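Local coordinates for SusD superfamily protein (Bacteroides thetaiotaomicron VPI-5482, PDB 3HDX) that probably binds polysaccharide at the bacterial outer membrane, consistent with a SusD-family role in capturing glycans for import, at residues R115-A119 / E162-A166; A204-A208 / D365-L369. All coordinates share one frame; numbering follows the deposited sequence.

Contact 1. Residues R115-A119 / E162-A166; sequences RALRA and ELLTA
An antiparallel helix pair in the alpha-helical, TPR-like scaffold of the SusD family brings Arg115 and Ala119 of helix 104-129 against Glu162 and Leu163 of helix 152-169. The two segments run at 158° with their axes 8.7 Å apart, a close approach consistent with the small side chains of Ala116, Ala119 and Ala166 at the interface. On one side of the interface the contact is apolar: Ala119 CB sits 3.6 Å from Leu163 CG, and Ala116 CB and Ala166 CB lie 4.2 Å apart. Leu163 continues past this pair onto Val202 and Leu203 of helix 196-209.

The other side is a salt-bridge network centred on a single oxygen. Glu162 OE1 accepts from Arg115 NH1 at 2.9 Å and from Arg118 NH2 at 3.0 Å, the two donors arriving from opposite faces of the carboxylate. Arg115 NH1 comes in on the syn side but tilted out of the carboxylate plane, whereas Arg118 NH2 stands well above it. With CG anti to the backbone N (chi1 -175°), the chain of Arg115 reaches across to the partner helix before bending at chi3, laying CD near Ala166 and one guanidinium face over Thr165 CG2. Replacing it with a leucine would probably leave Glu162 with Arg118 as its remaining charged mate in the network and take the flat cover off the Thr165 methyl.

Arg118 is also held by helix 76-91: its NH1 is hydrogen-bonded to Ser86 OG and its chain lies on Ile82 and Met89. A water completes the network: it accepts from Arg118 NE at 2.9 Å and donates both to Arg115 O at 2.7 Å and to Glu162 OE1 at 2.8 Å.

Contact 2. Residues A204-A208 / D365-L369; sequences AHICA and DITLL
Segments 204-208 and 365-369 run in roughly the same direction, inclined at 35° with their axes 11.6 Å apart, so that side chains rather than backbones bridge the gap. The edge of the His205 ring meets the Asp365 carboxylate nearly in plane, in a His-carboxylate hydrogen bond: His205 NE2 donates to the syn lone pair of Asp365 OD2 at 2.7 Å, with ring and carboxylate planes only 5° apart. The same OD2 is also bonded to Thr361 OG1, and OD1 forms a salt bridge with Arg420, so both oxygens of this buried carboxylate have polar partners.

Leu369 packs over the imidazole. Its CG stands anti to the backbone N (chi1 -171°), which sets the two methyls against helix 196-209: Leu369 CD2 makes a CH-pi contact 3.8 Å from the centroid of the His205 ring, and Leu369 CD1 lies 3.7 Å from Ala208 CB. Ala204 CB touches the same CD2 from another side.

Trp429 stacks on His205, while Ser220 of helix 213-226 meets Ala204, Ile366 and Leu369, and Leu368 turns to helix 380-391; the contact is buried among helices, and helix 363-376 begins just after strand 358-361.

Overall arrangement
From the N terminus, segment 115-119 on helix 104-129 is followed, after 42 intervening residues, by segment 162-166 on helix 152-169, where contact 1 closes the first loop. The chain then enters helix 196-209, the next helix, and contact 2 opens there; 156 residues separate segment 204-208 from segment 365-369, among them several short strands and further helices, before helix 363-376 closes it. The loops are thus in series, neither enclosing nor crossing the other. Although their centres lie about 17 Å apart, the contacts touch directly: Leu163 CD1 packs 3.5 Å from Ile206 CD1. Through this joint, the N-terminal helices are linked to the SusD-family region through helix 196-209.

Contact 1. Residues R115-A119 / E162-A166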
# COMPACT_ATOMS: atom_id res chain seq x y z
N ARG A 115 -8.79 -11.87 -9.81
CA ARG A 115 -9.58 -10.72 -10.25
C ARG A 115 -9.26 -9.52 -9.34
O ARG A 115 -9.09 -8.39 -9.85
CB ARG A 115 -11.09 -11.04 -10.18
CG ARG A 115 -11.96 -9.97 -10.72
CD ARG A 115 -13.41 -10.25 -10.55
NE ARG A 115 -13.94 -11.37 -11.29
CZ ARG A 115 -14.41 -11.36 -12.52
NH1 ARG A 115 -14.24 -10.32 -13.32
NH2 ARG A 115 -14.98 -12.47 -13.01
N ALA A 116 -9.23 -9.74 -8.03
CA ALA A 116 -8.93 -8.67 -7.07
C ALA A 116 -7.49 -8.16 -7.22
O ALA A 116 -7.25 -6.95 -7.10
CB ALA A 116 -9.22 -9.15 -5.62
N LEU A 117 -6.54 -9.07 -7.45
CA LEU A 117 -5.16 -8.68 -7.63
C LEU A 117 -4.99 -7.81 -8.88
O LEU A 117 -4.24 -6.83 -8.89
CB LEU A 117 -4.23 -9.89 -7.64
CG LEU A 117 -4.03 -10.62 -6.31
CD1 LEU A 117 -3.42 -12.03 -6.52
CD2 LEU A 117 -3.13 -9.82 -5.37
N ARG A 118 -5.67 -8.19 -9.96
CA ARG A 118 -5.64 -7.39 -11.18
C ARG A 118 -6.20 -5.98 -10.92
O ARG A 118 -5.63 -4.98 -11.39
CB ARG A 118 -6.39 -8.09 -12.31
CG ARG A 118 -6.52 -7.27 -13.58
CD ARG A 118 -7.03 -8.12 -14.74
NE ARG A 118 -8.43 -8.50 -14.52
CZ ARG A 118 -9.19 -9.16 -15.39
NH1 ARG A 118 -8.68 -9.63 -16.54
NH2 ARG A 118 -10.47 -9.40 -15.10
N ALA A 119 -7.35 -5.92 -10.21
CA ALA A 119 -7.99 -4.65 -9.88
C ALA A 119 -7.08 -3.79 -9.00
O ALA A 119 -6.98 -2.56 -9.21
CB ALA A 119 -9.37 -4.87 -9.23
N GLU A 162 -14.80 -4.69 -10.82
CA GLU A 162 -14.11 -5.97 -10.66
C GLU A 162 -14.01 -6.38 -9.21
O GLU A 162 -14.21 -7.56 -8.90
CB GLU A 162 -12.70 -5.92 -11.27
CG GLU A 162 -12.70 -5.78 -12.79
CD GLU A 162 -13.02 -7.08 -13.46
OE1 GLU A 162 -12.37 -8.12 -13.17
OE2 GLU A 162 -13.97 -7.05 -14.30
N LEU A 163 -13.70 -5.43 -8.33
CA LEU A 163 -13.57 -5.72 -6.89
C LEU A 163 -14.92 -6.11 -6.30
O LEU A 163 -15.03 -7.07 -5.51
CB LEU A 163 -12.97 -4.53 -6.14
CG LEU A 163 -11.47 -4.37 -6.36
CD1 LEU A 163 -11.01 -2.91 -6.13
CD2 LEU A 163 -10.61 -5.38 -5.55
N LEU A 164 -15.98 -5.39 -6.67
CA LEU A 164 -17.34 -5.74 -6.18
C LEU A 164 -17.75 -7.15 -6.63
O LEU A 164 -18.34 -7.92 -5.86
CB LEU A 164 -18.37 -4.66 -6.56
CG LEU A 164 -18.23 -3.41 -5.72
CD1 LEU A 164 -18.97 -2.28 -6.39
CD2 LEU A 164 -18.77 -3.62 -4.28
N THR A 165 -17.40 -7.51 -7.88
CA THR A 165 -17.65 -8.88 -8.38
C THR A 165 -16.82 -9.90 -7.59
O THR A 165 -17.36 -10.92 -7.09
CB THR A 165 -17.37 -8.97 -9.88
OG1 THR A 165 -18.32 -8.16 -10.56
CG2 THR A 165 -17.46 -10.39 -10.41
N ALA A 166 -15.54 -9.59 -7.37
CA ALA A 166 -14.64 -10.51 -6.60
C ALA A 166 -15.17 -10.75 -5.17
O ALA A 166 -15.13 -11.88 -4.69
CB ALA A 166 -13.21 -9.99 -6.53
O HOH W 1 -9.83 -7.44 -12.27

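Contact 2. Residues A204-A208 / D365-L369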
# COMPACT_ATOMS: atom_id res chain seq x y z
N ALA A 204 -12.32 1.15 -0.75
CA ALA A 204 -12.31 2.34 0.10
C ALA A 204 -11.28 3.37 -0.39
O ALA A 204 -11.57 4.55 -0.48
CB ALA A 204 -12.04 1.97 1.59
N HIS A 205 -10.08 2.88 -0.67
CA HIS A 205 -9.01 3.74 -1.16
C HIS A 205 -9.22 4.29 -2.57
O HIS A 205 -8.81 5.41 -2.85
CB HIS A 205 -7.64 3.11 -0.93
CG HIS A 205 -7.13 3.32 0.46
ND1 HIS A 205 -6.79 4.58 0.91
CD2 HIS A 205 -6.88 2.46 1.47
CE1 HIS A 205 -6.36 4.48 2.16
NE2 HIS A 205 -6.42 3.21 2.53
N ILE A 206 -9.76 3.48 -3.49
CA ILE A 206 -10.08 3.99 -4.82
C ILE A 206 -11.06 5.15 -4.65
O ILE A 206 -10.87 6.24 -5.21
CB ILE A 206 -10.75 2.93 -5.73
CG1 ILE A 206 -9.75 1.84 -6.12
CG2 ILE A 206 -11.35 3.60 -6.99
CD1 ILE A 206 -10.38 0.52 -6.70
N CYS A 207 -12.10 4.92 -3.85
CA CYS A 207 -13.11 5.96 -3.64
C CYS A 207 -12.52 7.22 -3.04
O CYS A 207 -12.81 8.33 -3.49
CB CYS A 207 -14.30 5.43 -2.83
SG CYS A 207 -15.23 4.13 -3.69
N ALA A 208 -11.69 7.09 -2.01
CA ALA A 208 -11.07 8.27 -1.42
C ALA A 208 -10.18 9.02 -2.43
O ALA A 208 -10.20 10.25 -2.47
CB ALA A 208 -10.22 7.88 -0.17
N ASP A 365 -4.98 2.42 9.37
CA ASP A 365 -5.14 3.12 8.08
C ASP A 365 -6.63 3.35 7.78
O ASP A 365 -7.05 4.48 7.54
CB ASP A 365 -4.47 2.37 6.94
CG ASP A 365 -4.86 2.92 5.57
OD1 ASP A 365 -4.85 4.17 5.40
OD2 ASP A 365 -5.20 2.10 4.67
N ILE A 366 -7.39 2.26 7.82
CA ILE A 366 -8.81 2.31 7.49
C ILE A 366 -9.60 3.20 8.47
O ILE A 366 -10.51 3.92 8.07
CB ILE A 366 -9.41 0.90 7.38
CG1 ILE A 366 -8.71 0.09 6.25
CG2 ILE A 366 -10.92 0.95 7.13
CD1 ILE A 366 -8.75 0.67 4.86
N THR A 367 -9.21 3.17 9.75
CA THR A 367 -9.83 4.00 10.78
C THR A 367 -9.56 5.47 10.54
O THR A 367 -10.50 6.29 10.60
CB THR A 367 -9.40 3.53 12.17
OG1 THR A 367 -9.80 2.15 12.31
CG2 THR A 367 -9.99 4.41 13.31
N LEU A 368 -8.32 5.79 10.17
CA LEU A 368 -7.99 7.21 9.86
C LEU A 368 -8.64 7.62 8.55
O LEU A 368 -9.07 8.76 8.41
CB LEU A 368 -6.46 7.47 9.86
CG LEU A 368 -5.79 7.33 11.23
CD1 LEU A 368 -4.24 7.25 11.11
CD2 LEU A 368 -6.25 8.47 12.19
N LEU A 369 -8.78 6.69 7.59
CA LEU A 369 -9.46 6.97 6.31
C LEU A 369 -10.90 7.32 6.59
O LEU A 369 -11.47 8.22 5.96
CB LEU A 369 -9.31 5.77 5.34
CG LEU A 369 -9.81 6.08 3.93
CD1 LEU A 369 -8.91 7.14 3.22
CD2 LEU A 369 -9.91 4.75 3.11